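Local structure of catalase (Bacillus pumilus, 4QOL) at residues Thr311-Phe316 / Met353-Asn358; Thr317-Val322 / Ser339-Gln344. The protein probably breaks hydrogen peroxide down to water and oxygen at a heme, as other catalases do, and also shows peroxidase-like reactivity toward phenolic substrates. One frame throughout, in Å; residues are numbered along the deposited sequence.

Contact 1: Thr311-Phe316 / Met353-Asn358; sequences TEQAAF and MRIPVN. With HEM (protoporphyrin IX containing Fe), chain E.
The sec-butyl chain of Ile355 crosses the extended side chain of Gln313 at about a right angle: CG2, anti to the backbone N (CG1 at chi1 -67°), lies 3.5 Å from Gln313 NE2, while Ile355 CD1 reaches Gln313 CD at 3.9 Å. The amide of Gln313 spends its polarity elsewhere, NE2 donating to Ala309 O and to Thr374 O of a second subunit. Pro356 leans on Thr375 of that subunit. Val357 puts CG1 in the crowded position between its own N and carbonyl carbon, and this methyl rests 3.9 Å from Ala314 CA, where a residue as small as alanine suits the close approach. Asn358 carries the polar half. Its amide spans Ala314, with ND2 donating to Gln313 O (3.1 Å, 159° at the hydrogen) and OD1 accepting from Ala315 N at 2.9 Å. Gln313 O lies close to the plane of the Asn358 amide, although ND2 stands above the carbonyl plane of Gln313. With ND2 also bonded to Tyr352 O, three bonds fix the rotation of this buried amide, a task suited to asparagine, whose short side chain both donates and accepts. A leucine here, with no polar atom on its side chain, would take away the Asn358 partners of Gln313 O, Ala315 N and Tyr352 O, and would probably loosen the loop after helix 307-312. Beyond the amide, Phe316 CD1 lies 3.5 Å from the propionate carbon CGD of HEM. All the residues that touch are buried: Ala315 packs against helix 331-348, Ala314 and Val357 both touch Phe92 of strand 88-96, and Phe316 and Asn358 meet Lys117 of strand 113-120.

Contact 2: Thr317-Val322 / Ser339-Gln344; sequences TPSALV and SYPDTQ. With HEM (protoporphyrin IX containing Fe), chain E.
The phenolic oxygen of Tyr340 is held twice: OH binds HEM FE at 2.0 Å, and Arg336 NH2, on the same helix, hydrogen-bonds to it. The ring behind it is approached on both faces. Over one face lies Pro318, whose CD sits 3.6 Å from the centroid of the Tyr340 ring and 14° off its normal, a CH-pi contact made by one corner of the puckered, apolar pyrrolidine. Over the opposite face, displaced toward the rim, is HEM C4A, so the ring leans across the porphyrin with CE2 only 3.2 Å from HEM NA. Tyr340 CG is anti to its carbonyl carbon (chi1 -68°), and CB touches the side chain of Thr317. Thr317 OG1, anti to its own backbone N, lies 3.3 Å from Pro341 CD and donates to Ser319 OG at 2.7 Å. Ser319 OG, in the crowded position between its N and carbonyl carbon, is also bonded to Leu337 O, which ties the type I turn of Thr317-Ala320 to the helix. Pro341 suits the kinked helix: its nitrogen has no hydrogen to give the preceding turn, and its CG and CD instead pack on the hydroxyls of Thr317 and Ser319. One turn along, Gln344 bends at chi2 to bring NE2 to HEM O1A, a nearly straight bond of 3.1 Å. Ser339 and Thr343 also border the porphyrin, and their hydroxyls bond to Asp47 of a third subunit. An iron-bound phenol oxygen beside a guanidinium is consistent with a tyrosinate ligand, as in other heme catalases; the positive charge of Arg336 would ease loss of the phenol proton, and the anionic oxygen is likely to stabilise the ferric and higher oxidation states of the iron.

In the fold
Contact 2 is nested within the chain loop that contact 1 closes, and the two centres lie 12 Å apart. They join directly at the end of 311-316: Phe316 O is 2.8 Å from Gln344 NE2, a probable hydrogen bond, which is consistent with the backbone of contact 1 orienting the Gln344 amide. Alongside, Ala315 CB packs 3.6 Å from Gln344 CD. Segment 311-316 runs straight on into 317-322, and both contacts reach the heme, Phe316 lying by the propionate of CGD while Tyr340 meets the iron. Arg54, Arg94 and Arg347 add further bonds to HEM, and both contacts also meet the second subunit.

Contact 1: Thr311-Phe316 / Met353-Asn358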
# COMPACT_ATOMS: atom_id res chain seq x y z
N THR A 311 0.59 -18.43 -9.61
CA THR A 311 1.10 -17.82 -10.84
C THR A 311 1.16 -16.29 -10.76
O THR A 311 2.22 -15.69 -11.04
CB THR A 311 0.33 -18.30 -12.07
OG1 THR A 311 0.37 -19.74 -12.12
CG2 THR A 311 0.85 -17.73 -13.34
N GLU A 312 0.07 -15.66 -10.32
CA GLU A 312 0.05 -14.21 -10.30
C GLU A 312 1.07 -13.69 -9.28
O GLU A 312 1.76 -12.73 -9.57
CB GLU A 312 -1.34 -13.66 -10.08
CG GLU A 312 -1.36 -12.15 -10.20
CD GLU A 312 -1.10 -11.63 -11.62
OE1 GLU A 312 -0.70 -10.47 -11.73
OE2 GLU A 312 -1.35 -12.38 -12.60
N GLN A 313 1.21 -14.37 -8.14
CA GLN A 313 2.10 -13.87 -7.08
C GLN A 313 3.58 -14.41 -7.21
O GLN A 313 4.37 -14.05 -6.40
CB GLN A 313 1.61 -14.30 -5.69
CG GLN A 313 0.41 -13.50 -5.18
CD GLN A 313 0.08 -13.76 -3.74
OE1 GLN A 313 -0.13 -12.81 -2.96
NE2 GLN A 313 0.01 -15.00 -3.38
N ALA A 314 3.89 -15.26 -8.18
CA ALA A 314 5.23 -15.68 -8.44
C ALA A 314 6.16 -14.54 -8.71
O ALA A 314 5.89 -13.61 -9.50
CB ALA A 314 5.29 -16.71 -9.53
N ALA A 315 7.32 -14.60 -8.09
CA ALA A 315 8.33 -13.58 -8.17
C ALA A 315 9.64 -14.30 -8.58
O ALA A 315 10.16 -15.11 -7.82
CB ALA A 315 8.53 -12.90 -6.80
N PHE A 316 10.19 -13.91 -9.73
CA PHE A 316 11.48 -14.37 -10.20
C PHE A 316 12.43 -13.20 -10.22
O PHE A 316 12.03 -12.09 -10.58
CB PHE A 316 11.39 -14.91 -11.62
CG PHE A 316 10.38 -16.01 -11.83
CD1 PHE A 316 9.06 -15.71 -12.06
CD2 PHE A 316 10.74 -17.33 -11.83
CE1 PHE A 316 8.15 -16.72 -12.30
CE2 PHE A 316 9.83 -18.35 -12.03
CZ PHE A 316 8.51 -18.02 -12.29
N MET A 353 8.71 -12.87 -0.28
CA MET A 353 9.46 -14.14 -0.26
C MET A 353 8.88 -15.23 0.65
O MET A 353 9.32 -16.39 0.61
CB MET A 353 10.93 -13.83 0.07
CG MET A 353 11.72 -13.16 -1.07
SD MET A 353 11.78 -14.14 -2.59
CE MET A 353 12.74 -15.54 -2.00
N ARG A 354 7.90 -14.87 1.47
CA ARG A 354 7.12 -15.83 2.25
C ARG A 354 5.88 -16.39 1.60
O ARG A 354 5.21 -17.29 2.14
CB ARG A 354 6.74 -15.17 3.59
CG ARG A 354 7.93 -14.66 4.42
CD ARG A 354 8.93 -15.78 4.71
NE ARG A 354 9.90 -15.35 5.73
CZ ARG A 354 10.74 -16.18 6.38
NH1 ARG A 354 10.72 -17.48 6.16
NH2 ARG A 354 11.58 -15.70 7.26
N ILE A 355 5.53 -15.87 0.44
CA ILE A 355 4.43 -16.42 -0.29
C ILE A 355 4.88 -17.80 -0.75
O ILE A 355 5.94 -17.94 -1.27
CB ILE A 355 4.13 -15.53 -1.49
CG1 ILE A 355 3.60 -14.17 -1.03
CG2 ILE A 355 3.13 -16.19 -2.46
CD1 ILE A 355 3.52 -13.13 -2.13
N PRO A 356 4.05 -18.81 -0.57
CA PRO A 356 4.52 -20.21 -0.77
C PRO A 356 5.28 -20.52 -2.05
O PRO A 356 6.36 -21.11 -1.97
CB PRO A 356 3.25 -21.04 -0.62
CG PRO A 356 2.40 -20.29 0.33
CD PRO A 356 2.69 -18.79 0.07
N VAL A 357 4.78 -20.09 -3.24
CA VAL A 357 5.51 -20.36 -4.44
C VAL A 357 6.90 -19.77 -4.48
O VAL A 357 7.81 -20.30 -5.14
CB VAL A 357 4.67 -19.93 -5.68
CG1 VAL A 357 4.51 -18.41 -5.75
CG2 VAL A 357 5.29 -20.48 -6.95
N ASN A 358 7.13 -18.69 -3.73
CA ASN A 358 8.43 -18.04 -3.71
C ASN A 358 9.39 -18.53 -2.62
O ASN A 358 10.56 -18.19 -2.64
CB ASN A 358 8.23 -16.55 -3.53
CG ASN A 358 7.40 -15.95 -4.67
OD1 ASN A 358 7.52 -16.36 -5.81
ND2 ASN A 358 6.59 -14.93 -4.35
CHA HEM E . 9.35 -9.44 -15.81
CHB HEM E . 12.31 -5.60 -15.60
CHC HEM E . 14.92 -7.52 -19.38
CHD HEM E . 12.31 -11.58 -18.97
C1A HEM E . 9.91 -8.22 -15.46
C2A HEM E . 9.39 -7.32 -14.47
C3A HEM E . 10.23 -6.25 -14.41
C4A HEM E . 11.25 -6.48 -15.35
CMA HEM E . 10.25 -5.04 -13.52
CAA HEM E . 8.18 -7.58 -13.64
CBA HEM E . 8.58 -8.70 -12.66
CGA HEM E . 7.54 -8.95 -11.64
O1A HEM E . 7.62 -9.99 -10.95
O2A HEM E . 6.65 -8.10 -11.39
C1B HEM E . 13.24 -5.83 -16.65
C2B HEM E . 14.29 -4.90 -16.95
C3B HEM E . 15.01 -5.40 -18.00
C4B HEM E . 14.43 -6.71 -18.33
CMB HEM E . 14.52 -3.61 -16.20
CAB HEM E . 16.20 -4.85 -18.66
CBB HEM E . 16.88 -3.87 -18.06
C1C HEM E . 14.43 -8.81 -19.59
C2C HEM E . 15.11 -9.77 -20.30
C3C HEM E . 14.36 -10.91 -20.20
C4C HEM E . 13.25 -10.66 -19.36
CMC HEM E . 16.36 -9.52 -21.10
CAC HEM E . 14.73 -12.19 -20.70
CBC HEM E . 16.02 -12.44 -20.83
C1D HEM E . 11.29 -11.27 -18.05
C2D HEM E . 10.25 -12.24 -17.72
C3D HEM E . 9.40 -11.66 -16.87
C4D HEM E . 9.94 -10.32 -16.67
CMD HEM E . 10.21 -13.62 -18.30
CAD HEM E . 8.17 -12.26 -16.22
CBD HEM E . 8.68 -13.09 -15.02
CGD HEM E . 7.44 -13.70 -14.44
O1D HEM E . 7.01 -14.72 -14.97
O2D HEM E . 6.85 -13.18 -13.45
NA HEM E . 11.09 -7.70 -15.99
NB HEM E . 13.39 -6.87 -17.50
NC HEM E . 13.34 -9.37 -18.95
ND HEM E . 11.08 -10.13 -17.41
FE HEM E . 12.19 -8.56 -17.46

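Contact 2: Thr317-Val322 / Ser339-Gln344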
# COMPACT_ATOMS: atom_id res chain seq x y z
N THR A 317 13.73 -13.43 -9.96
CA THR A 317 14.76 -12.41 -10.19
C THR A 317 16.07 -12.96 -10.73
O THR A 317 16.52 -14.01 -10.26
CB THR A 317 15.02 -11.56 -8.96
OG1 THR A 317 16.03 -10.61 -9.26
CG2 THR A 317 15.42 -12.37 -7.76
N PRO A 318 16.73 -12.26 -11.71
CA PRO A 318 18.04 -12.76 -12.21
C PRO A 318 19.10 -12.73 -11.11
O PRO A 318 20.05 -13.42 -11.26
CB PRO A 318 18.37 -11.81 -13.40
CG PRO A 318 17.03 -11.31 -13.83
CD PRO A 318 16.21 -11.18 -12.57
N SER A 319 18.88 -11.93 -10.07
CA SER A 319 19.76 -11.89 -8.90
C SER A 319 19.52 -12.98 -7.92
O SER A 319 20.27 -13.10 -6.99
CB SER A 319 19.74 -10.53 -8.20
OG SER A 319 18.40 -10.06 -7.99
N ALA A 320 18.62 -13.91 -8.18
CA ALA A 320 18.49 -15.09 -7.32
C ALA A 320 19.49 -16.13 -7.87
O ALA A 320 19.13 -17.08 -8.58
CB ALA A 320 17.04 -15.64 -7.43
N LEU A 321 20.73 -15.93 -7.53
CA LEU A 321 21.85 -16.78 -7.99
C LEU A 321 22.25 -17.73 -6.89
O LEU A 321 21.98 -17.44 -5.71
CB LEU A 321 22.98 -15.86 -8.38
CG LEU A 321 22.73 -14.94 -9.58
CD1 LEU A 321 23.62 -13.71 -9.60
CD2 LEU A 321 22.84 -15.69 -10.89
N VAL A 322 22.89 -18.83 -7.23
CA VAL A 322 23.30 -19.83 -6.27
C VAL A 322 24.81 -20.01 -6.41
O VAL A 322 25.37 -19.62 -7.46
CB VAL A 322 22.54 -21.16 -6.41
CG1 VAL A 322 21.07 -21.00 -5.99
CG2 VAL A 322 22.62 -21.73 -7.81
N SER A 339 16.01 -4.37 -10.40
CA SER A 339 14.65 -4.02 -10.75
C SER A 339 13.66 -5.10 -10.33
O SER A 339 12.55 -4.76 -9.90
CB SER A 339 14.57 -3.69 -12.26
OG SER A 339 13.21 -3.68 -12.71
N TYR A 340 14.01 -6.38 -10.36
CA TYR A 340 12.99 -7.38 -10.07
C TYR A 340 12.56 -7.41 -8.62
O TYR A 340 11.38 -7.29 -8.32
CB TYR A 340 13.38 -8.76 -10.62
CG TYR A 340 13.42 -8.93 -12.07
CD1 TYR A 340 14.28 -8.18 -12.88
CD2 TYR A 340 12.50 -9.73 -12.73
CE1 TYR A 340 14.29 -8.27 -14.25
CE2 TYR A 340 12.57 -9.91 -14.13
CZ TYR A 340 13.50 -9.20 -14.86
OH TYR A 340 13.55 -9.34 -16.26
N PRO A 341 13.51 -7.52 -7.65
CA PRO A 341 13.09 -7.52 -6.24
C PRO A 341 12.53 -6.18 -5.83
O PRO A 341 11.53 -6.15 -5.09
CB PRO A 341 14.40 -7.87 -5.44
CG PRO A 341 15.28 -8.50 -6.47
CD PRO A 341 14.96 -7.82 -7.77
N ASP A 342 13.00 -5.10 -6.45
CA ASP A 342 12.38 -3.78 -6.29
C ASP A 342 10.92 -3.74 -6.63
O ASP A 342 10.09 -3.33 -5.85
CB ASP A 342 13.18 -2.73 -7.07
CG ASP A 342 12.69 -1.38 -6.79
OD1 ASP A 342 12.68 -0.96 -5.58
OD2 ASP A 342 12.22 -0.63 -7.72
N THR A 343 10.58 -4.18 -7.85
CA THR A 343 9.19 -4.10 -8.29
C THR A 343 8.35 -5.07 -7.43
O THR A 343 7.17 -4.80 -7.17
CB THR A 343 9.09 -4.36 -9.82
OG1 THR A 343 7.80 -3.90 -10.28
CG2 THR A 343 9.12 -5.83 -10.18
N GLN A 344 8.93 -6.21 -7.07
CA GLN A 344 8.23 -7.23 -6.32
C GLN A 344 7.85 -6.81 -4.89
O GLN A 344 6.73 -7.08 -4.42
CB GLN A 344 9.00 -8.54 -6.30
CG GLN A 344 8.95 -9.20 -7.69
CD GLN A 344 10.14 -9.99 -8.07
OE1 GLN A 344 11.02 -10.31 -7.20
NE2 GLN A 344 10.20 -10.39 -9.31
CHA HEM E . 9.35 -9.44 -15.81
CHB HEM E . 12.31 -5.60 -15.60
CHC HEM E . 14.92 -7.52 -19.38
CHD HEM E . 12.31 -11.58 -18.97
C1A HEM E . 9.91 -8.22 -15.46
C2A HEM E . 9.39 -7.32 -14.47
C3A HEM E . 10.23 -6.25 -14.41
C4A HEM E . 11.25 -6.48 -15.35
CMA HEM E . 10.25 -5.04 -13.52
CAA HEM E . 8.18 -7.58 -13.64
CBA HEM E . 8.58 -8.70 -12.66
CGA HEM E . 7.54 -8.95 -11.64
O1A HEM E . 7.62 -9.99 -10.95
O2A HEM E . 6.65 -8.10 -11.39
C1B HEM E . 13.24 -5.83 -16.65
C2B HEM E . 14.29 -4.90 -16.95
C3B HEM E . 15.01 -5.40 -18.00
C4B HEM E . 14.43 -6.71 -18.33
CMB HEM E . 14.52 -3.61 -16.20
CAB HEM E . 16.20 -4.85 -18.66
CBB HEM E . 16.88 -3.87 -18.06
C1C HEM E . 14.43 -8.81 -19.59
C2C HEM E . 15.11 -9.77 -20.30
C3C HEM E . 14.36 -10.91 -20.20
C4C HEM E . 13.25 -10.66 -19.36
CMC HEM E . 16.36 -9.52 -21.10
CAC HEM E . 14.73 -12.19 -20.70
CBC HEM E . 16.02 -12.44 -20.83
C1D HEM E . 11.29 -11.27 -18.05
C2D HEM E . 10.25 -12.24 -17.72
C3D HEM E . 9.40 -11.66 -16.87
C4D HEM E . 9.94 -10.32 -16.67
CMD HEM E . 10.21 -13.62 -18.30
CAD HEM E . 8.17 -12.26 -16.22
CBD HEM E . 8.68 -13.09 -15.02
CGD HEM E . 7.44 -13.70 -14.44
O1D HEM E . 7.01 -14.72 -14.97
O2D HEM E . 6.85 -13.18 -13.45
NA HEM E . 11.09 -7.70 -15.99
NB HEM E . 13.39 -6.87 -17.50
NC HEM E . 13.34 -9.37 -18.95
ND HEM E . 11.08 -10.13 -17.41
FE HEM E . 12.19 -8.56 -17.46